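Local coordinates for substrate binding periplasmic protein (Ralstonia solanacearum, PDB 3LOP), which probably captures leucine or similar amino acids in the periplasm as the solute-binding component of a transport system, at residues 99-105 against 117-122; 81-87 against 106-112; 294-298 against 319-324; 6-12 against 74-80. All coordinates share one frame; numbering follows the deposited sequence.

Contact 1: residues 99-105 against 117-122; sequences RLPLVGP and LVFPIK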
loop_
_atom_site.group_PDB
_atom_site.type_symbol
_atom_site.label_atom_id
_atom_site.label_comp_id
_atom_site.label_asym_id
_atom_site.label_seq_id
_atom_site.Cartn_x
_atom_site.Cartn_y
_atom_site.Cartn_z
ATOM N N ARG A 99 -22.821 -2.323 -3.692
ATOM C CA ARG A 99 -22.414 -3.518 -4.436
ATOM C C ARG A 99 -21.186 -3.134 -5.249
ATOM O O ARG A 99 -21.012 -3.561 -6.389
ATOM C CB ARG A 99 -23.532 -4.000 -5.366
ATOM C CG ARG A 99 -24.702 -4.625 -4.619
ATOM C CD ARG A 99 -25.774 -5.159 -5.568
ATOM N NE ARG A 99 -26.398 -4.089 -6.337
ATOM C CZ ARG A 99 -26.146 -3.829 -7.616
ATOM N NH1 ARG A 99 -25.279 -4.571 -8.292
ATOM N NH2 ARG A 99 -26.757 -2.814 -8.214
ATOM N N LEU A 100 -20.327 -2.335 -4.633
ATOM C CA LEU A 100 -19.128 -1.832 -5.287
ATOM C C LEU A 100 -17.851 -2.538 -4.861
ATOM O O LEU A 100 -17.458 -2.479 -3.698
ATOM C CB LEU A 100 -18.989 -0.336 -4.995
ATOM C CG LEU A 100 -17.938 0.431 -5.795
ATOM C CD1 LEU A 100 -18.365 0.504 -7.249
ATOM C CD2 LEU A 100 -17.778 1.832 -5.218
ATOM N N PRO A 101 -17.179 -3.214 -5.803
ATOM C CA PRO A 101 -15.940 -3.904 -5.442
ATOM C C PRO A 101 -14.806 -2.916 -5.186
ATOM O O PRO A 101 -14.680 -1.906 -5.881
ATOM C CB PRO A 101 -15.674 -4.796 -6.653
ATOM C CG PRO A 101 -16.264 -4.019 -7.783
ATOM C CD PRO A 101 -17.558 -3.493 -7.200
ATOM N N LEU A 102 -14.009 -3.199 -4.162
ATOM C CA LEU A 102 -12.860 -2.370 -3.815
ATOM C C LEU A 102 -11.635 -3.169 -4.241
ATOM O O LEU A 102 -11.281 -4.163 -3.610
ATOM C CB LEU A 102 -12.824 -2.095 -2.307
ATOM C CG LEU A 102 -11.518 -1.542 -1.722
ATOM C CD1 LEU A 102 -11.010 -0.388 -2.559
ATOM C CD2 LEU A 102 -11.743 -1.102 -0.280
ATOM N N VAL A 103 -11.000 -2.730 -5.323
ATOM C CA VAL A 103 -9.833 -3.416 -5.855
ATOM C C VAL A 103 -8.538 -2.783 -5.377
ATOM O O VAL A 103 -8.349 -1.572 -5.476
ATOM C CB VAL A 103 -9.853 -3.415 -7.402
ATOM C CG1 VAL A 103 -8.592 -4.071 -7.948
ATOM C CG2 VAL A 103 -11.087 -4.154 -7.902
ATOM N N GLY A 104 -7.661 -3.617 -4.833
ATOM C CA GLY A 104 -6.373 -3.141 -4.370
ATOM C C GLY A 104 -6.344 -2.144 -3.231
ATOM O O GLY A 104 -5.699 -1.103 -3.354
ATOM N N PRO A 105 -7.036 -2.412 -2.115
ATOM C CA PRO A 105 -6.991 -1.451 -1.011
ATOM C C PRO A 105 -5.512 -1.240 -0.676
ATOM O O PRO A 105 -4.734 -2.198 -0.653
ATOM C CB PRO A 105 -7.765 -2.162 0.101
ATOM C CG PRO A 105 -7.609 -3.629 -0.237
ATOM C CD PRO A 105 -7.764 -3.633 -1.735
ATOM N N LEU A 117 -16.590 -8.079 -1.109
ATOM C CA LEU A 117 -16.395 -6.983 -2.053
ATOM C C LEU A 117 -15.005 -6.358 -2.024
ATOM O O LEU A 117 -14.730 -5.425 -2.779
ATOM C CB LEU A 117 -17.456 -5.901 -1.830
ATOM C CG LEU A 117 -18.846 -6.283 -2.348
ATOM C CD1 LEU A 117 -19.866 -5.223 -1.965
ATOM C CD2 LEU A 117 -18.784 -6.443 -3.862
ATOM N N VAL A 118 -14.131 -6.864 -1.160
ATOM C CA VAL A 118 -12.775 -6.329 -1.081
ATOM C C VAL A 118 -11.801 -7.301 -1.733
ATOM O O VAL A 118 -11.763 -8.485 -1.394
ATOM C CB VAL A 118 -12.362 -6.064 0.379
ATOM C CG1 VAL A 118 -10.967 -5.470 0.425
ATOM C CG2 VAL A 118 -13.353 -5.104 1.026
ATOM N N PHE A 119 -11.015 -6.786 -2.677
ATOM C CA PHE A 119 -10.052 -7.591 -3.418
ATOM C C PHE A 119 -8.606 -7.151 -3.206
ATOM O O PHE A 119 -8.047 -6.402 -4.012
ATOM C CB PHE A 119 -10.382 -7.551 -4.916
ATOM C CG PHE A 119 -11.715 -8.157 -5.260
ATOM C CD1 PHE A 119 -12.898 -7.452 -5.052
ATOM C CD2 PHE A 119 -11.784 -9.447 -5.778
ATOM C CE1 PHE A 119 -14.131 -8.028 -5.357
ATOM C CE2 PHE A 119 -13.010 -10.031 -6.087
ATOM C CZ PHE A 119 -14.185 -9.323 -5.876
ATOM N N PRO A 120 -7.982 -7.611 -2.110
ATOM C CA PRO A 120 -6.593 -7.241 -1.832
ATOM C C PRO A 120 -5.666 -7.847 -2.876
ATOM O O PRO A 120 -5.829 -9.006 -3.267
ATOM C CB PRO A 120 -6.356 -7.823 -0.440
ATOM C CG PRO A 120 -7.244 -9.038 -0.427
ATOM C CD PRO A 120 -8.510 -8.516 -1.073
ATOM N N ILE A 121 -4.695 -7.062 -3.328
ATOM C CA ILE A 121 -3.746 -7.543 -4.321
ATOM C C ILE A 121 -2.402 -7.904 -3.694
ATOM O O ILE A 121 -1.973 -9.053 -3.744
ATOM C CB ILE A 121 -3.515 -6.485 -5.424
ATOM C CG1 ILE A 121 -4.796 -6.303 -6.244
ATOM C CG2 ILE A 121 -2.350 -6.901 -6.319
ATOM C CD1 ILE A 121 -4.707 -5.206 -7.300
ATOM N N LYS A 122 -1.752 -6.925 -3.080
ATOM C CA LYS A 122 -0.437 -7.164 -2.498
ATOM C C LYS A 122 -0.393 -8.113 -1.306
ATOM O O LYS A 122 -1.370 -8.260 -0.563
ATOM C CB LYS A 122 0.214 -5.830 -2.123
ATOM C CG LYS A 122 -0.429 -5.094 -0.967
ATOM C CD LYS A 122 -0.060 -3.615 -1.028
ATOM C CE LYS A 122 -0.528 -2.849 0.197
ATOM N NZ LYS A 122 0.439 -2.975 1.327
HETATM O O HOH W 1 -3.645 -4.590 -2.474
#
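Leu117 O receives the backbone N-H of Leu102 at 2.7 Å in an almost straight bond (172° at the hydrogen), and the same oxygen takes a CA-H...O contact from Pro101 CA at 3.3 Å. Two further bonds continue the pairing, Phe119 N to Leu102 O and Gly104 N to Phe119 O. This is parallel beta pairing, and it places 118-119 at one edge of the five-stranded parallel sheet in the N-terminal lobe of a periplasmic binding protein. The Phe119 ring, its CG anti to the carbonyl carbon (chi1 -64°), turns its edge to Leu102 O and brings CE1 within 3.8 Å of Pro101 CB. Leu316 of helix 309-317 and the ring of Phe332, edge-to-face, pack on the same phenyl group. On the face of Leu102 and Val118, Val118 CG1 meets Pro105 CG at 3.9 Å. Past the strand ends, a water accepts from Ile121 N (2.8 Å) and donates to Pro105 O, extending the link by one solvent molecule.

Contact 2: residues 81-87 against 106-112; sequences VGTANVE and ATGASSM. With LEU (leucine), chain B.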
loop_
_atom_site.group_PDB
_atom_site.type_symbol
_atom_site.label_atom_id
_atom_site.label_comp_id
_atom_site.label_asym_id
_atom_site.label_seq_id
_atom_site.Cartn_x
_atom_site.Cartn_y
_atom_site.Cartn_z
ATOM N N VAL A 81 -6.853 4.335 1.073
ATOM C CA VAL A 81 -5.742 4.361 2.020
ATOM C C VAL A 81 -6.191 4.336 3.478
ATOM O O VAL A 81 -7.156 5.001 3.852
ATOM C CB VAL A 81 -4.877 5.623 1.801
ATOM C CG1 VAL A 81 -3.796 5.720 2.871
ATOM C CG2 VAL A 81 -4.262 5.594 0.412
ATOM N N GLY A 82 -5.479 3.563 4.293
ATOM C CA GLY A 82 -5.790 3.485 5.708
ATOM C C GLY A 82 -6.556 2.254 6.142
ATOM O O GLY A 82 -7.682 2.025 5.700
ATOM N N THR A 83 -5.944 1.458 7.012
ATOM C CA THR A 83 -6.591 0.258 7.520
ATOM C C THR A 83 -7.914 0.628 8.180
ATOM O O THR A 83 -8.935 -0.020 7.943
ATOM C CB THR A 83 -5.691 -0.464 8.552
ATOM O OG1 THR A 83 -4.552 -1.014 7.882
ATOM C CG2 THR A 83 -6.442 -1.593 9.235
ATOM N N ALA A 84 -7.899 1.674 9.003
ATOM C CA ALA A 84 -9.116 2.102 9.688
ATOM C C ALA A 84 -10.169 2.586 8.698
ATOM O O ALA A 84 -11.363 2.356 8.886
ATOM C CB ALA A 84 -8.798 3.212 10.698
ATOM N N ASN A 85 -9.722 3.250 7.638
ATOM C CA ASN A 85 -10.632 3.772 6.629
ATOM C C ASN A 85 -11.350 2.656 5.881
ATOM O O ASN A 85 -12.565 2.699 5.708
ATOM C CB ASN A 85 -9.866 4.664 5.647
ATOM C CG ASN A 85 -9.218 5.856 6.331
ATOM O OD1 ASN A 85 -9.660 6.999 6.179
ATOM N ND2 ASN A 85 -8.172 5.592 7.100
ATOM N N VAL A 86 -10.603 1.649 5.444
ATOM C CA VAL A 86 -11.219 0.547 4.726
ATOM C C VAL A 86 -12.103 -0.277 5.656
ATOM O O VAL A 86 -13.185 -0.704 5.263
ATOM C CB VAL A 86 -10.165 -0.371 4.085
ATOM C CG1 VAL A 86 -10.855 -1.535 3.383
ATOM C CG2 VAL A 86 -9.329 0.420 3.091
ATOM N N GLU A 87 -11.652 -0.497 6.886
ATOM C CA GLU A 87 -12.454 -1.275 7.823
ATOM C C GLU A 87 -13.789 -0.586 8.101
ATOM O O GLU A 87 -14.788 -1.255 8.366
ATOM C CB GLU A 87 -11.675 -1.536 9.120
ATOM C CG GLU A 87 -10.450 -2.423 8.897
ATOM C CD GLU A 87 -9.750 -2.841 10.178
ATOM O OE1 GLU A 87 -9.888 -2.140 11.201
ATOM O OE2 GLU A 87 -9.039 -3.869 10.156
ATOM N N ALA A 106 -5.126 0.007 -0.433
ATOM C CA ALA A 106 -3.729 0.336 -0.154
ATOM C C ALA A 106 -3.236 -0.016 1.247
ATOM O O ALA A 106 -2.384 0.673 1.809
ATOM C CB ALA A 106 -3.490 1.816 -0.438
ATOM N N THR A 107 -3.767 -1.099 1.799
ATOM C CA THR A 107 -3.385 -1.574 3.122
ATOM C C THR A 107 -3.336 -3.096 3.080
ATOM O O THR A 107 -4.157 -3.729 2.419
ATOM C CB THR A 107 -4.398 -1.128 4.208
ATOM O OG1 THR A 107 -4.332 -2.027 5.323
ATOM C CG2 THR A 107 -5.813 -1.108 3.652
ATOM N N GLY A 108 -2.365 -3.677 3.776
ATOM C CA GLY A 108 -2.242 -5.123 3.801
ATOM C C GLY A 108 -2.791 -5.742 5.076
ATOM O O GLY A 108 -2.391 -6.838 5.463
ATOM N N ALA A 109 -3.712 -5.043 5.733
ATOM C CA ALA A 109 -4.301 -5.548 6.971
ATOM C C ALA A 109 -4.923 -6.927 6.772
ATOM O O ALA A 109 -5.406 -7.253 5.688
ATOM C CB ALA A 109 -5.348 -4.571 7.485
ATOM N N SER A 110 -4.923 -7.729 7.834
ATOM C CA SER A 110 -5.473 -9.079 7.774
ATOM C C SER A 110 -6.964 -9.094 7.455
ATOM O O SER A 110 -7.481 -10.067 6.910
ATOM C CB SER A 110 -5.222 -9.811 9.097
ATOM O OG SER A 110 -5.839 -9.143 10.187
ATOM N N SER A 111 -7.647 -8.008 7.793
ATOM C CA SER A 111 -9.078 -7.910 7.547
ATOM C C SER A 111 -9.428 -7.738 6.074
ATOM O O SER A 111 -10.588 -7.887 5.694
ATOM C CB SER A 111 -9.658 -6.746 8.355
ATOM O OG SER A 111 -8.996 -5.533 8.045
HETATM N N MSE A 112 -8.437 -7.433 5.241
HETATM C CA MSE A 112 -8.693 -7.234 3.816
HETATM C C MSE A 112 -9.174 -8.484 3.081
HETATM O O MSE A 112 -9.731 -8.386 1.987
HETATM C CB MSE A 112 -7.445 -6.678 3.119
HETATM C CG MSE A 112 -7.001 -5.304 3.619
HETATM SE SE MSE A 112 -8.398 -3.957 3.526
HETATM C CE MSE A 112 -8.619 -3.613 5.413
HETATM N N LEU B . -2.917 2.359 3.861
HETATM C CA LEU B . -1.968 3.122 4.718
HETATM C C LEU B . -0.774 3.573 3.899
HETATM O O LEU B . -0.109 4.532 4.336
HETATM C CB LEU B . -1.499 2.237 5.860
HETATM C CG LEU B . -2.751 1.604 6.454
HETATM C CD1 LEU B . -2.499 0.211 6.826
HETATM C CD2 LEU B . -3.215 2.391 7.613
HETATM O OXT LEU B . -0.522 2.956 2.838
HETATM O O HOH W 2 -7.248 -6.160 10.078
#
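Val81 and Ala106 meet through CG2 and CB (3.9 Å) beside the amino group of the bound leucine, which donates a hydrogen bond to Ala106 O at 2.7 Å. Val81 CG1 packs against that same nitrogen, while Thr107 OG1 lies 3.3 Å from CD1 at the ligand's branched end. The side chains of Thr107 and Thr83, also a pocket residue, run roughly perpendicular and their OG1 atoms pair at 2.8 Å, although Thr83 OG1 is modelled too close to the ligand and its exact place is doubtful. Behind them, Thr107 OG1 also accepts from Ala109 N at 3.1 Å, an ST turn that ties the hydroxyl to its own loop. Thr107 CG2 packs alongside Val86 CG2, and Thr83 CG2 rests on Ala109 CB. One layer further out, the Met112 side chain, a selenomethionine bent at chi2 (-55°), lays SE against Val86 CG1 at 3.5 Å. Ser111 OG donates to the anti lone pair of Glu87 OE2 at 2.7 Å, and a water that donates to this oxygen accepts from Ser111 N. Gly82, the N-cap of helix 83-91, starts the helix at the pocket wall, with Leu25 of helix 19-38 touching Val81 and Ala106, and Tyr125 of helix 125-138 and Ala152 of helix 152-166 touching Thr83.

Contact 3: residues 294-298 against 319-324; sequences KVLAE and LRDYDV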
loop_
_atom_site.group_PDB
_atom_site.type_symbol
_atom_site.label_atom_id
_atom_site.label_comp_id
_atom_site.label_asym_id
_atom_site.label_seq_id
_atom_site.Cartn_x
_atom_site.Cartn_y
_atom_site.Cartn_z
ATOM N N LYS A 294 -4.571 -1.561 -13.546
ATOM C CA LYS A 294 -4.450 -2.532 -14.627
ATOM C C LYS A 294 -5.237 -3.805 -14.317
ATOM O O LYS A 294 -5.867 -4.381 -15.202
ATOM C CB LYS A 294 -2.979 -2.868 -14.893
ATOM C CG LYS A 294 -2.786 -3.714 -16.143
ATOM C CD LYS A 294 -1.327 -3.809 -16.549
ATOM C CE LYS A 294 -1.187 -4.579 -17.855
ATOM N NZ LYS A 294 0.235 -4.670 -18.288
ATOM N N VAL A 295 -5.197 -4.247 -13.063
ATOM C CA VAL A 295 -5.938 -5.440 -12.663
ATOM C C VAL A 295 -7.435 -5.187 -12.852
ATOM O O VAL A 295 -8.161 -6.035 -13.373
ATOM C CB VAL A 295 -5.659 -5.798 -11.187
ATOM C CG1 VAL A 295 -6.660 -6.836 -10.695
ATOM C CG2 VAL A 295 -4.245 -6.340 -11.051
ATOM N N LEU A 296 -7.895 -4.014 -12.423
ATOM C CA LEU A 296 -9.301 -3.664 -12.569
ATOM C C LEU A 296 -9.671 -3.570 -14.047
ATOM O O LEU A 296 -10.733 -4.030 -14.456
ATOM C CB LEU A 296 -9.591 -2.331 -11.869
ATOM C CG LEU A 296 -11.001 -1.757 -12.037
ATOM C CD1 LEU A 296 -12.055 -2.766 -11.580
ATOM C CD2 LEU A 296 -11.109 -0.469 -11.231
ATOM N N ALA A 297 -8.789 -2.981 -14.848
ATOM C CA ALA A 297 -9.044 -2.838 -16.276
ATOM C C ALA A 297 -9.252 -4.191 -16.954
ATOM O O ALA A 297 -10.108 -4.322 -17.826
ATOM C CB ALA A 297 -7.895 -2.085 -16.944
ATOM N N GLU A 298 -8.470 -5.193 -16.558
ATOM C CA GLU A 298 -8.597 -6.526 -17.136
ATOM C C GLU A 298 -9.963 -7.109 -16.783
ATOM O O GLU A 298 -10.606 -7.756 -17.608
ATOM C CB GLU A 298 -7.480 -7.435 -16.615
ATOM C CG GLU A 298 -7.576 -8.904 -17.036
ATOM C CD GLU A 298 -7.565 -9.119 -18.545
ATOM O OE1 GLU A 298 -7.147 -8.213 -19.296
ATOM O OE2 GLU A 298 -7.968 -10.218 -18.978
ATOM N N LEU A 319 -10.475 -13.982 -11.931
ATOM C CA LEU A 319 -9.128 -13.732 -12.432
ATOM C C LEU A 319 -8.242 -14.816 -11.822
ATOM O O LEU A 319 -8.086 -14.877 -10.600
ATOM C CB LEU A 319 -8.623 -12.348 -11.996
ATOM C CG LEU A 319 -9.266 -11.113 -12.633
ATOM C CD1 LEU A 319 -8.554 -9.869 -12.125
ATOM C CD2 LEU A 319 -9.171 -11.186 -14.153
ATOM N N ARG A 320 -7.676 -15.675 -12.667
ATOM C CA ARG A 320 -6.818 -16.762 -12.198
ATOM C C ARG A 320 -5.421 -16.615 -12.784
ATOM O O ARG A 320 -5.164 -17.021 -13.917
ATOM C CB ARG A 320 -7.413 -18.119 -12.604
ATOM C CG ARG A 320 -6.683 -19.348 -12.040
ATOM C CD ARG A 320 -6.662 -19.323 -10.524
ATOM N NE ARG A 320 -6.563 -20.649 -9.910
ATOM C CZ ARG A 320 -5.474 -21.412 -9.895
ATOM N NH1 ARG A 320 -4.351 -21.001 -10.468
ATOM N NH2 ARG A 320 -5.505 -22.586 -9.281
ATOM N N ASP A 321 -4.530 -16.020 -12.001
ATOM C CA ASP A 321 -3.147 -15.796 -12.400
ATOM C C ASP A 321 -2.991 -14.833 -13.573
ATOM O O ASP A 321 -2.179 -15.059 -14.474
ATOM C CB ASP A 321 -2.461 -17.126 -12.728
ATOM C CG ASP A 321 -2.588 -18.136 -11.606
ATOM O OD1 ASP A 321 -2.266 -17.792 -10.449
ATOM O OD2 ASP A 321 -3.007 -19.278 -11.884
ATOM N N TYR A 322 -3.771 -13.757 -13.565
ATOM C CA TYR A 322 -3.656 -12.758 -14.618
ATOM C C TYR A 322 -2.303 -12.075 -14.416
ATOM O O TYR A 322 -2.004 -11.585 -13.325
ATOM C CB TYR A 322 -4.791 -11.735 -14.512
ATOM C CG TYR A 322 -4.540 -10.488 -15.321
ATOM C CD1 TYR A 322 -4.356 -10.551 -16.703
ATOM C CD2 TYR A 322 -4.440 -9.247 -14.696
ATOM C CE1 TYR A 322 -4.072 -9.404 -17.439
ATOM C CE2 TYR A 322 -4.158 -8.098 -15.421
ATOM C CZ TYR A 322 -3.972 -8.182 -16.789
ATOM O OH TYR A 322 -3.678 -7.038 -17.498
ATOM N N ASP A 323 -1.494 -12.046 -15.473
ATOM C CA ASP A 323 -0.153 -11.459 -15.432
ATOM C C ASP A 323 -0.172 -9.974 -15.795
ATOM O O ASP A 323 -0.454 -9.613 -16.938
ATOM C CB ASP A 323 0.751 -12.206 -16.421
ATOM C CG ASP A 323 2.233 -11.989 -16.159
ATOM O OD1 ASP A 323 2.608 -10.945 -15.587
ATOM O OD2 ASP A 323 3.030 -12.871 -16.543
ATOM N N VAL A 324 0.134 -9.121 -14.822
ATOM C CA VAL A 324 0.168 -7.679 -15.041
ATOM C C VAL A 324 1.475 -7.331 -15.756
ATOM O O VAL A 324 1.631 -6.241 -16.317
ATOM C CB VAL A 324 0.093 -6.928 -13.692
ATOM C CG1 VAL A 324 0.165 -5.434 -13.914
ATOM C CG2 VAL A 324 -1.199 -7.291 -12.972
HETATM O O HOH W 3 0.056 -7.684 -18.827
HETATM O O HOH W 4 -5.477 -4.160 -18.206
#
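Glu298 lies flat over Tyr322: its CG stands 3.5 Å from the ring centroid and only 8° off the normal, a CH-pi contact, and the carboxylate plane beyond is turned just 14° from the ring plane. The bend at chi2 (59°) carries the carboxylate toward the CE1 rim of the ring. Its charge is met by salt bridges to Arg301 and Arg302, which probably favour the ionised form. Lys294 comes at the phenol from another direction, its chain nearly perpendicular to Tyr322, with CE 3.5 Å from OH. Fully extended, it runs antiparallel to the Val324 side chain, tightly packed where CD meets CG1 at 3.4 Å, and delivers NZ to Val324 O at 2.9 Å. That ammonium also forms a salt bridge with Glu267, and a water bridges it to Asp323 O. The strand carrying the tyrosine is one arm of a small antiparallel hairpin with 329-331, and a G1 beta bulge sets Asp321 and Tyr322 both opposite Val330. Away from the polar groups, Val295 presses CG1 against Leu319 CD1 and CG2 against Val324 CG2 (3.7 Å). Phe332 and Ile121 also touch Val295 of helix 284-303.

Contact 4: residues 6-12 against 74-80; sequences ISVIQSL and PVALLTV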
loop_
_atom_site.group_PDB
_atom_site.type_symbol
_atom_site.label_atom_id
_atom_site.label_comp_id
_atom_site.label_asym_id
_atom_site.label_seq_id
_atom_site.Cartn_x
_atom_site.Cartn_y
_atom_site.Cartn_z
ATOM N N ILE A 6 -16.974 4.419 -18.831
ATOM C CA ILE A 6 -16.990 3.449 -17.744
ATOM C C ILE A 6 -16.252 4.171 -16.623
ATOM O O ILE A 6 -15.086 4.532 -16.777
ATOM C CB ILE A 6 -16.229 2.162 -18.112
ATOM C CG1 ILE A 6 -16.935 1.458 -19.272
ATOM C CG2 ILE A 6 -16.139 1.248 -16.894
ATOM C CD1 ILE A 6 -16.210 0.229 -19.779
ATOM N N SER A 7 -16.930 4.394 -15.505
ATOM C CA SER A 7 -16.317 5.113 -14.397
ATOM C C SER A 7 -15.760 4.253 -13.279
ATOM O O SER A 7 -16.288 3.184 -12.965
ATOM C CB SER A 7 -17.310 6.118 -13.810
ATOM O OG SER A 7 -17.600 7.148 -14.742
ATOM N N VAL A 8 -14.678 4.750 -12.689
ATOM C CA VAL A 8 -13.997 4.106 -11.574
ATOM C C VAL A 8 -13.749 5.226 -10.568
ATOM O O VAL A 8 -13.440 6.353 -10.959
ATOM C CB VAL A 8 -12.644 3.502 -12.019
ATOM C CG1 VAL A 8 -11.910 2.915 -10.820
ATOM C CG2 VAL A 8 -12.879 2.426 -13.071
ATOM N N ILE A 9 -13.896 4.935 -9.281
ATOM C CA ILE A 9 -13.684 5.972 -8.272
ATOM C C ILE A 9 -12.566 5.668 -7.282
ATOM O O ILE A 9 -12.150 4.523 -7.116
ATOM C CB ILE A 9 -14.977 6.255 -7.470
ATOM C CG1 ILE A 9 -15.448 4.989 -6.754
ATOM C CG2 ILE A 9 -16.065 6.779 -8.404
ATOM C CD1 ILE A 9 -16.593 5.236 -5.782
ATOM N N GLN A 10 -12.085 6.724 -6.636
ATOM C CA GLN A 10 -11.034 6.626 -5.633
ATOM C C GLN A 10 -11.294 7.641 -4.533
ATOM O O GLN A 10 -11.670 8.777 -4.808
ATOM C CB GLN A 10 -9.654 6.957 -6.214
ATOM C CG GLN A 10 -8.966 5.888 -7.030
ATOM C CD GLN A 10 -7.535 6.285 -7.346
ATOM O OE1 GLN A 10 -7.280 7.400 -7.800
ATOM N NE2 GLN A 10 -6.595 5.380 -7.104
ATOM N N SER A 11 -11.107 7.219 -3.287
ATOM C CA SER A 11 -11.222 8.123 -2.151
ATOM C C SER A 11 -9.886 7.914 -1.472
ATOM O O SER A 11 -9.546 6.793 -1.105
ATOM C CB SER A 11 -12.349 7.728 -1.193
ATOM O OG SER A 11 -12.404 8.653 -0.109
ATOM N N LEU A 12 -9.109 8.978 -1.341
ATOM C CA LEU A 12 -7.812 8.857 -0.707
ATOM C C LEU A 12 -7.313 10.213 -0.236
ATOM O O LEU A 12 -7.903 11.250 -0.552
ATOM C CB LEU A 12 -6.810 8.192 -1.666
ATOM C CG LEU A 12 -6.993 8.391 -3.171
ATOM C CD1 LEU A 12 -6.819 9.859 -3.516
ATOM C CD2 LEU A 12 -5.993 7.533 -3.938
ATOM N N PRO A 74 -19.990 4.384 -10.819
ATOM C CA PRO A 74 -18.763 3.599 -10.976
ATOM C C PRO A 74 -18.991 2.092 -10.966
ATOM O O PRO A 74 -19.972 1.605 -10.404
ATOM C CB PRO A 74 -17.932 4.041 -9.784
ATOM C CG PRO A 74 -18.973 4.184 -8.727
ATOM C CD PRO A 74 -20.087 4.928 -9.452
ATOM N N VAL A 75 -18.076 1.355 -11.589
ATOM C CA VAL A 75 -18.169 -0.098 -11.608
ATOM C C VAL A 75 -17.267 -0.673 -10.521
ATOM O O VAL A 75 -17.359 -1.849 -10.185
ATOM C CB VAL A 75 -17.753 -0.688 -12.977
ATOM C CG1 VAL A 75 -18.714 -0.205 -14.051
ATOM C CG2 VAL A 75 -16.316 -0.295 -13.313
ATOM N N ALA A 76 -16.399 0.168 -9.966
ATOM C CA ALA A 76 -15.490 -0.273 -8.918
ATOM C C ALA A 76 -14.793 0.897 -8.234
ATOM O O ALA A 76 -14.794 2.022 -8.742
ATOM C CB ALA A 76 -14.445 -1.228 -9.497
ATOM N N LEU A 77 -14.213 0.604 -7.072
ATOM C CA LEU A 77 -13.470 1.557 -6.248
ATOM C C LEU A 77 -12.017 1.075 -6.190
ATOM O O LEU A 77 -11.766 -0.126 -6.082
ATOM C CB LEU A 77 -14.065 1.591 -4.834
ATOM C CG LEU A 77 -13.327 2.338 -3.716
ATOM C CD1 LEU A 77 -13.322 3.840 -3.987
ATOM C CD2 LEU A 77 -14.020 2.050 -2.397
ATOM N N LEU A 78 -11.068 2.007 -6.254
ATOM C CA LEU A 78 -9.643 1.670 -6.231
ATOM C C LEU A 78 -8.826 2.265 -5.091
ATOM O O LEU A 78 -9.077 3.380 -4.639
ATOM C CB LEU A 78 -8.969 2.125 -7.530
ATOM C CG LEU A 78 -9.092 1.346 -8.834
ATOM C CD1 LEU A 78 -8.453 2.161 -9.959
ATOM C CD2 LEU A 78 -8.399 -0.004 -8.698
ATOM N N THR A 79 -7.832 1.491 -4.661
ATOM C CA THR A 79 -6.838 1.859 -3.651
ATOM C C THR A 79 -7.154 2.834 -2.515
ATOM O O THR A 79 -6.536 3.897 -2.414
ATOM C CB THR A 79 -5.574 2.393 -4.356
ATOM O OG1 THR A 79 -5.872 3.649 -4.982
ATOM C CG2 THR A 79 -5.113 1.415 -5.431
ATOM N N VAL A 80 -8.091 2.478 -1.646
ATOM C CA VAL A 80 -8.403 3.340 -0.513
ATOM C C VAL A 80 -7.246 3.214 0.479
ATOM O O VAL A 80 -6.715 2.121 0.695
ATOM C CB VAL A 80 -9.729 2.920 0.164
ATOM C CG1 VAL A 80 -9.930 3.689 1.461
ATOM C CG2 VAL A 80 -10.889 3.188 -0.782
#
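Ile9 is the bump that fits between Pro74 and Leu77. Its CG2 presses on Pro74 CB at 3.6 Å, while CG1, placed between the backbone N and the carbonyl carbon (chi1 60°), settles against Leu77 CD1 at 3.7 Å. Leu77 CD1 in turn folds back toward the backbone, lying 3.4 Å from Ile9 O. This face is filled from beyond by Met68 and Val65 of helix 58-71. On the face of Val8 and Leu78, Val8 CG1 nests against Leu78 CD1 at 3.6 Å, and the aliphatic part of Gln10 lies over Leu78 CB; Leu296 of helix 284-303 packs onto both Val8 and Leu78. At the start of the pairing Ile6 CG2 leans on Val75 CG2, where the chain turns a corner. Backbone bonds join the two strands: Val75 N to Ser7 O, Ile9 N to Ala76 O at 3.1 Å, and Leu78 N to Ile9 O at 2.9 Å. Just after the corner, the buried Ala76 N has no partner in the model, and neither has Ser11 N further along. The axes of 6-12 and 76-78 approach to 4.7 Å and cross at -39°, a twisted parallel pair. With helices packed on both faces and strand order 2-1-3-4-5, this is the core of the alpha/beta lobe typical of type I periplasmic binding proteins.

How the contacts relate
Contact 4 pairs strands 6-12 and 74-78, and contact 1 pairs 102-103 with 118-119, in one parallel sheet; their centres lie 10 Å apart, and strands 74-78 and 102-103 are neighbours there, joined through Pro101 and Val103 to Leu77. Contact 2 continues both: its segments follow strands 74-78 and 102-103 into the leucine pocket, and therefore alternate with those of contact 1 along the chain. Contact 3, last in the chain, stands about 21 Å from contact 2, centre to centre, without touching it. Through Leu296 and Val295, helix 284-303 packs on contacts 4 and 1. One sheet thus carries the pocket loops at its C-terminal end and a late helix on one face.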